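Local coordinates for protein homoprotocatechuate 2,3-dioxygenase (Brevibacterium fuscum, PDB 4Z6M) that cleaves the aromatic ring of homoprotocatechuate with molecular oxygen at a non-haem iron(II) centre, at residues E242-Y255 and Q291-W304. The protein carries 1 engineered substitution. Residues are numbered along the deposited sequence; the frame is centred on the assembly and turned at random.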
loop_
_atom_site.group_PDB
_atom_site.type_symbol
_atom_site.label_atom_id
_atom_site.label_comp_id
_atom_site.label_asym_id
_atom_site.label_seq_id
_atom_site.Cartn_x
_atom_site.Cartn_y
_atom_site.Cartn_z
ATOM N N GLU A 242 16.265 12.048 10.379
ATOM C CA GLU A 242 16.654 12.128 11.787
ATOM C C GLU A 242 16.207 10.881 12.546
ATOM O O GLU A 242 16.961 10.354 13.362
ATOM C CB GLU A 242 16.044 13.378 12.438
ATOM C CG GLU A 242 16.571 13.620 13.844
ATOM C CD GLU A 242 15.739 14.568 14.674
ATOM O OE1 GLU A 242 14.539 14.679 14.434
ATOM O OE2 GLU A 242 16.330 15.210 15.577
ATOM N N ARG A 243 14.964 10.455 12.324
ATOM C CA ARG A 243 14.346 9.434 13.168
ATOM C C ARG A 243 13.190 8.827 12.409
ATOM O O ARG A 243 12.341 9.548 11.876
ATOM C CB ARG A 243 13.826 10.068 14.453
ATOM C CG ARG A 243 13.026 9.140 15.349
ATOM C CD ARG A 243 12.496 9.813 16.603
ATOM N NE ARG A 243 11.463 8.941 17.138
ATOM C CZ ARG A 243 10.340 9.331 17.732
ATOM N NH1 ARG A 243 10.166 10.591 18.094
ATOM N NH2 ARG A 243 9.425 8.427 18.011
ATOM N N GLY A 244 13.130 7.507 12.413
ATOM C CA GLY A 244 12.030 6.784 11.786
ATOM C C GLY A 244 12.503 6.040 10.544
ATOM O O GLY A 244 13.707 5.856 10.324
ATOM N N PRO A 245 11.558 5.571 9.734
ATOM C CA PRO A 245 10.121 5.672 9.936
ATOM C C PRO A 245 9.639 4.753 11.070
ATOM O O PRO A 245 10.328 3.816 11.447
ATOM C CB PRO A 245 9.554 5.233 8.595
ATOM C CG PRO A 245 10.548 4.255 8.097
ATOM C CD PRO A 245 11.885 4.754 8.572
ATOM N N GLY A 246 8.484 5.064 11.631
ATOM C CA GLY A 246 7.923 4.227 12.678
ATOM C C GLY A 246 6.428 4.344 12.761
ATOM O O GLY A 246 5.783 5.038 11.989
ATOM N N ARG A 247 5.898 3.643 13.759
ATOM C CA ARG A 247 4.534 3.825 14.226
ATOM C C ARG A 247 4.628 4.505 15.580
ATOM O O ARG A 247 5.323 4.015 16.455
ATOM C CB ARG A 247 3.864 2.448 14.366
ATOM C CG ARG A 247 2.528 2.460 15.073
ATOM C CD ARG A 247 1.420 2.949 14.177
ATOM N NE ARG A 247 1.164 2.022 13.066
ATOM C CZ ARG A 247 0.317 2.261 12.071
ATOM N NH1 ARG A 247 -0.364 3.412 12.023
ATOM N NH2 ARG A 247 0.141 1.352 11.125
ATOM N N HIS A 248 3.879 5.587 15.779
ATOM C CA HIS A 248 3.812 6.226 17.096
ATOM C C HIS A 248 2.903 5.399 18.010
ATOM O O HIS A 248 1.924 4.803 17.555
ATOM C CB HIS A 248 3.197 7.595 16.985
ATOM C CG HIS A 248 4.099 8.668 16.482
ATOM N ND1 HIS A 248 5.352 8.919 17.009
ATOM C CD2 HIS A 248 3.893 9.615 15.529
ATOM C CE1 HIS A 248 5.873 9.973 16.392
ATOM N NE2 HIS A 248 5.000 10.417 15.507
ATOM N N GLY A 249 3.206 5.388 19.299
ATOM C CA GLY A 249 2.239 4.974 20.298
ATOM C C GLY A 249 1.165 6.033 20.443
ATOM O O GLY A 249 0.019 5.880 20.009
ATOM N N VAL A 250 1.587 7.142 21.029
ATOM C CA VAL A 250 0.748 8.327 21.100
ATOM C C VAL A 250 0.402 8.724 19.654
ATOM O O VAL A 250 1.282 8.866 18.821
ATOM C CB VAL A 250 1.497 9.496 21.746
ATOM C CG1 VAL A 250 0.661 10.745 21.655
ATOM C CG2 VAL A 250 1.854 9.201 23.198
ATOM N N SER A 251 -0.873 8.889 19.392
ATOM C CA SER A 251 -1.475 9.221 18.083
ATOM C C SER A 251 -1.732 8.042 17.157
ATOM O O SER A 251 -2.577 8.169 16.263
ATOM C CB SER A 251 -0.732 10.320 17.320
ATOM O OG SER A 251 0.375 9.780 16.573
ATOM N N ASN A 252 -0.987 6.935 17.327
ATOM C CA ASN A 252 -1.107 5.762 16.445
ATOM C C ASN A 252 -0.725 6.031 14.980
ATOM O O ASN A 252 -1.005 5.206 14.145
ATOM C CB ASN A 252 -2.514 5.183 16.484
ATOM C CG ASN A 252 -2.626 3.801 15.897
ATOM O OD1 ASN A 252 -1.759 2.938 16.115
ATOM N ND2 ASN A 252 -3.725 3.551 15.192
ATOM N N ALA A 253 -0.094 7.168 14.686
ATOM C CA ALA A 253 0.221 7.509 13.310
ATOM C C ALA A 253 1.538 6.903 12.861
ATOM O O ALA A 253 2.466 6.693 13.650
ATOM C CB ALA A 253 0.294 9.014 13.159
ATOM N N PHE A 254 1.626 6.623 11.573
ATOM C CA PHE A 254 2.893 6.228 10.959
ATOM C C PHE A 254 3.671 7.547 10.709
ATOM O O PHE A 254 3.057 8.551 10.350
ATOM C CB PHE A 254 2.604 5.459 9.667
ATOM C CG PHE A 254 3.768 4.690 9.114
ATOM C CD1 PHE A 254 4.037 3.427 9.556
ATOM C CD2 PHE A 254 4.569 5.221 8.125
ATOM C CE1 PHE A 254 5.098 2.717 9.040
ATOM C CE2 PHE A 254 5.639 4.523 7.625
ATOM C CZ PHE A 254 5.895 3.263 8.087
ATOM N N TYR A 255 4.984 7.549 10.918
ATOM C CA TYR A 255 5.728 8.803 10.985
ATOM C C TYR A 255 7.148 8.699 10.466
ATOM O O TYR A 255 7.731 7.604 10.354
ATOM C CB TYR A 255 5.772 9.297 12.441
ATOM C CG TYR A 255 6.727 8.532 13.330
ATOM C CD1 TYR A 255 8.059 8.864 13.394
ATOM C CD2 TYR A 255 6.300 7.454 14.114
ATOM C CE1 TYR A 255 8.953 8.172 14.189
ATOM C CE2 TYR A 255 7.186 6.756 14.918
ATOM C CZ TYR A 255 8.518 7.104 14.948
ATOM O OH TYR A 255 9.400 6.438 15.775
ATOM N N GLN A 291 7.002 1.714 24.284
ATOM C CA GLN A 291 6.142 1.751 23.099
ATOM C C GLN A 291 5.379 3.063 22.912
ATOM O O GLN A 291 4.576 3.177 21.985
ATOM C CB GLN A 291 5.173 0.554 23.071
ATOM C CG GLN A 291 5.878 -0.790 23.038
ATOM C CD GLN A 291 5.006 -2.032 22.810
ATOM O OE1 GLN A 291 5.510 -3.148 22.853
ATOM N NE2 GLN A 291 3.719 -1.857 22.626
ATOM N N ARG A 292 5.650 4.066 23.753
ATOM C CA ARG A 292 4.816 5.264 23.732
ATOM C C ARG A 292 5.139 6.159 22.528
ATOM O O ARG A 292 4.241 6.804 22.015
ATOM C CB ARG A 292 4.952 6.054 25.023
ATOM C CG ARG A 292 6.253 6.862 25.104
ATOM C CD ARG A 292 6.714 7.260 26.508
ATOM N NE ARG A 292 7.950 8.025 26.394
ATOM C CZ ARG A 292 9.120 7.466 26.134
ATOM N NH1 ARG A 292 9.240 6.149 26.079
ATOM N NH2 ARG A 292 10.188 8.226 25.956
ATOM N N ARG A 293 6.420 6.258 22.147
ATOM C CA ARG A 293 6.818 7.181 21.069
ATOM C C ARG A 293 7.032 6.436 19.754
ATOM O O ARG A 293 6.579 6.881 18.693
ATOM C CB ARG A 293 8.066 7.967 21.483
ATOM C CG ARG A 293 7.738 9.077 22.472
ATOM C CD ARG A 293 8.800 10.143 22.548
ATOM N NE ARG A 293 8.433 11.228 23.457
ATOM C CZ ARG A 293 7.678 12.269 23.146
ATOM N NH1 ARG A 293 7.130 12.396 21.951
ATOM N NH2 ARG A 293 7.483 13.219 24.041
ATOM N N ASP A 294 7.701 5.292 19.845
ATOM C CA ASP A 294 7.760 4.299 18.776
ATOM C C ASP A 294 7.133 3.023 19.306
ATOM O O ASP A 294 7.661 2.389 20.225
ATOM C CB ASP A 294 9.191 4.058 18.285
ATOM C CG ASP A 294 9.203 3.248 17.043
ATOM O OD1 ASP A 294 8.958 3.837 15.949
ATOM O OD2 ASP A 294 9.369 2.023 17.136
ATOM N N TRP A 295 6.012 2.650 18.697
ATOM C CA TRP A 295 5.221 1.497 19.123
ATOM C C TRP A 295 5.995 0.186 18.993
ATOM O O TRP A 295 5.702 -0.796 19.681
ATOM C CB TRP A 295 3.983 1.460 18.227
ATOM C CG TRP A 295 2.979 0.381 18.433
ATOM C CD1 TRP A 295 2.556 -0.514 17.505
ATOM C CD2 TRP A 295 2.144 0.190 19.592
ATOM N NE1 TRP A 295 1.538 -1.292 18.005
ATOM C CE2 TRP A 295 1.281 -0.894 19.301
ATOM C CE3 TRP A 295 2.081 0.778 20.863
ATOM C CZ2 TRP A 295 0.327 -1.342 20.209
ATOM C CZ3 TRP A 295 1.133 0.289 21.785
ATOM C CH2 TRP A 295 0.285 -0.760 21.441
ATOM N N TRP A 296 6.972 0.168 18.090
ATOM C CA TRP A 296 7.816 -0.998 17.837
ATOM C C TRP A 296 9.021 -1.054 18.754
ATOM O O TRP A 296 9.844 -1.980 18.659
ATOM C CB TRP A 296 8.248 -1.014 16.380
ATOM C CG TRP A 296 7.128 -0.813 15.406
ATOM C CD1 TRP A 296 5.800 -1.150 15.555
ATOM C CD2 TRP A 296 7.240 -0.202 14.114
ATOM N NE1 TRP A 296 5.102 -0.810 14.422
ATOM C CE2 TRP A 296 5.962 -0.244 13.519
ATOM C CE3 TRP A 296 8.307 0.312 13.379
ATOM C CZ2 TRP A 296 5.723 0.261 12.253
ATOM C CZ3 TRP A 296 8.069 0.822 12.138
ATOM C CH2 TRP A 296 6.791 0.816 11.591
ATOM N N GLY A 297 9.123 -0.065 19.644
ATOM C CA GLY A 297 10.183 -0.028 20.617
ATOM C C GLY A 297 11.512 0.491 20.104
ATOM O O GLY A 297 12.494 0.441 20.822
ATOM N N ASN A 298 11.559 0.999 18.870
ATOM C CA ASN A 298 12.809 1.540 18.366
ATOM C C ASN A 298 13.191 2.761 19.199
ATOM O O ASN A 298 12.322 3.488 19.703
ATOM C CB ASN A 298 12.715 1.873 16.864
ATOM C CG ASN A 298 12.913 0.651 16.006
ATOM O OD1 ASN A 298 13.714 -0.212 16.351
ATOM N ND2 ASN A 298 12.223 0.574 14.898
ATOM N N PRO A 299 14.490 2.965 19.390
ATOM C CA PRO A 299 14.933 4.032 20.289
ATOM C C PRO A 299 14.684 5.425 19.721
ATOM O O PRO A 299 14.778 5.626 18.515
ATOM C CB PRO A 299 16.437 3.757 20.438
ATOM C CG PRO A 299 16.812 3.107 19.146
ATOM C CD PRO A 299 15.636 2.195 18.843
ATOM N N VAL A 300 14.370 6.382 20.580
ATOM C CA VAL A 300 14.232 7.778 20.172
ATOM C C VAL A 300 15.613 8.385 20.116
ATOM O O VAL A 300 16.347 8.381 21.096
ATOM C CB VAL A 300 13.309 8.544 21.134
ATOM C CG1 VAL A 300 13.166 10.000 20.717
ATOM C CG2 VAL A 300 11.943 7.883 21.173
ATOM N N VAL A 301 15.964 8.895 18.938
ATOM C CA VAL A 301 17.266 9.474 18.728
ATOM C C VAL A 301 17.455 10.698 19.645
ATOM O O VAL A 301 16.537 11.481 19.854
ATOM C CB VAL A 301 17.467 9.847 17.234
ATOM C CG1 VAL A 301 17.172 8.664 16.319
ATOM C CG2 VAL A 301 16.643 11.044 16.861
ATOM N N PRO A 302 18.637 10.855 20.232
ATOM C CA PRO A 302 18.811 11.896 21.266
ATOM C C PRO A 302 18.570 13.320 20.752
ATOM O O PRO A 302 18.040 14.161 21.482
ATOM C CB PRO A 302 20.250 11.689 21.752
ATOM C CG PRO A 302 20.866 10.703 20.829
ATOM C CD PRO A 302 19.790 9.951 20.133
ATOM N N SER A 303 18.931 13.581 19.490
ATOM C CA SER A 303 18.669 14.899 18.914
ATOM C C SER A 303 17.196 15.279 18.920
ATOM O O SER A 303 16.869 16.468 18.916
ATOM C CB SER A 303 19.221 15.012 17.495
ATOM O OG SER A 303 18.591 14.102 16.610
ATOM N N TRP A 304 16.313 14.283 18.879
ATOM C CA TRP A 304 14.886 14.542 18.940
ATOM C C TRP A 304 14.515 15.263 20.230
ATOM O O TRP A 304 13.625 16.109 20.245
ATOM C CB TRP A 304 14.092 13.218 18.772
ATOM C CG TRP A 304 12.699 13.421 18.264
ATOM C CD1 TRP A 304 12.311 13.480 16.963
ATOM C CD2 TRP A 304 11.521 13.671 19.038
ATOM N NE1 TRP A 304 10.968 13.721 16.873
ATOM C CE2 TRP A 304 10.453 13.846 18.127
ATOM C CE3 TRP A 304 11.259 13.772 20.411
ATOM C CZ2 TRP A 304 9.167 14.130 18.543
ATOM C CZ3 TRP A 304 9.991 14.063 20.820
ATOM C CH2 TRP A 304 8.954 14.232 19.897
HETATM O O HOH W 1 12.232 6.199 17.105
HETATM O O HOH W 2 10.783 2.961 14.103
#
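Strand 244-247 and the turn that follows it run beside the loop 291-301, the backbones coming closest where the CA atoms of Gly-249 and Arg-292 lie 4.3 Å apart. Two backbone hydrogen bonds join them, from Trp-295 N to Arg-247 O and from Val-250 N to Arg-292 O. Between these, the ring of His-248 turns its ND1 edge to Arg-293 O (2.9 Å); Arg-293 O lies near the plane of the imidazole, and ND1 in turn lies in the plane of that carbonyl. Tyr-255 CD2 covers one face of the imidazole. His-248 is thereby fixed in rotation with NE2 directed to Glu-267, a ligand of the iron. The Tyr-255 hydroxyl donates to Asp-294 OD1 (2.6 Å) on the anti side of the carboxylate, the two planes standing 80° apart. A water bonded to Arg-243 NE, Tyr-255 OH and Pro-299 O adds a bridge.

Arg-243 is extended, with CG anti to the backbone N (chi1 174°), and reaches over the face of the Trp-304 indole, NH1 leading (3.3 Å from CE2), with the two planes 83° apart. Arg-243 CZ sits 4.5 Å from the centroid of the Trp-304 five-membered ring in a cation-pi contact, while Val-300 covers one guanidinium face. Ser-303 OG donates to Glu-242 OE2 (2.7 Å), and OE1 of the same carboxylate is paired with Arg-265. At the other end, the indole of Trp-296 spreads over the backbone of Gly-246 and Arg-247, its CH2 meeting Phe-254 CE1 at 3.6 Å; its NE1 bonds to Asp-230 of a neighbouring subunit. The loop thus packs on the edge strand of the second glyoxalase-type sheet and, through Arg-293 O, holds the second-shell His-248 beside Glu-267 of the facial triad, the iron site of extradiol dioxygenases.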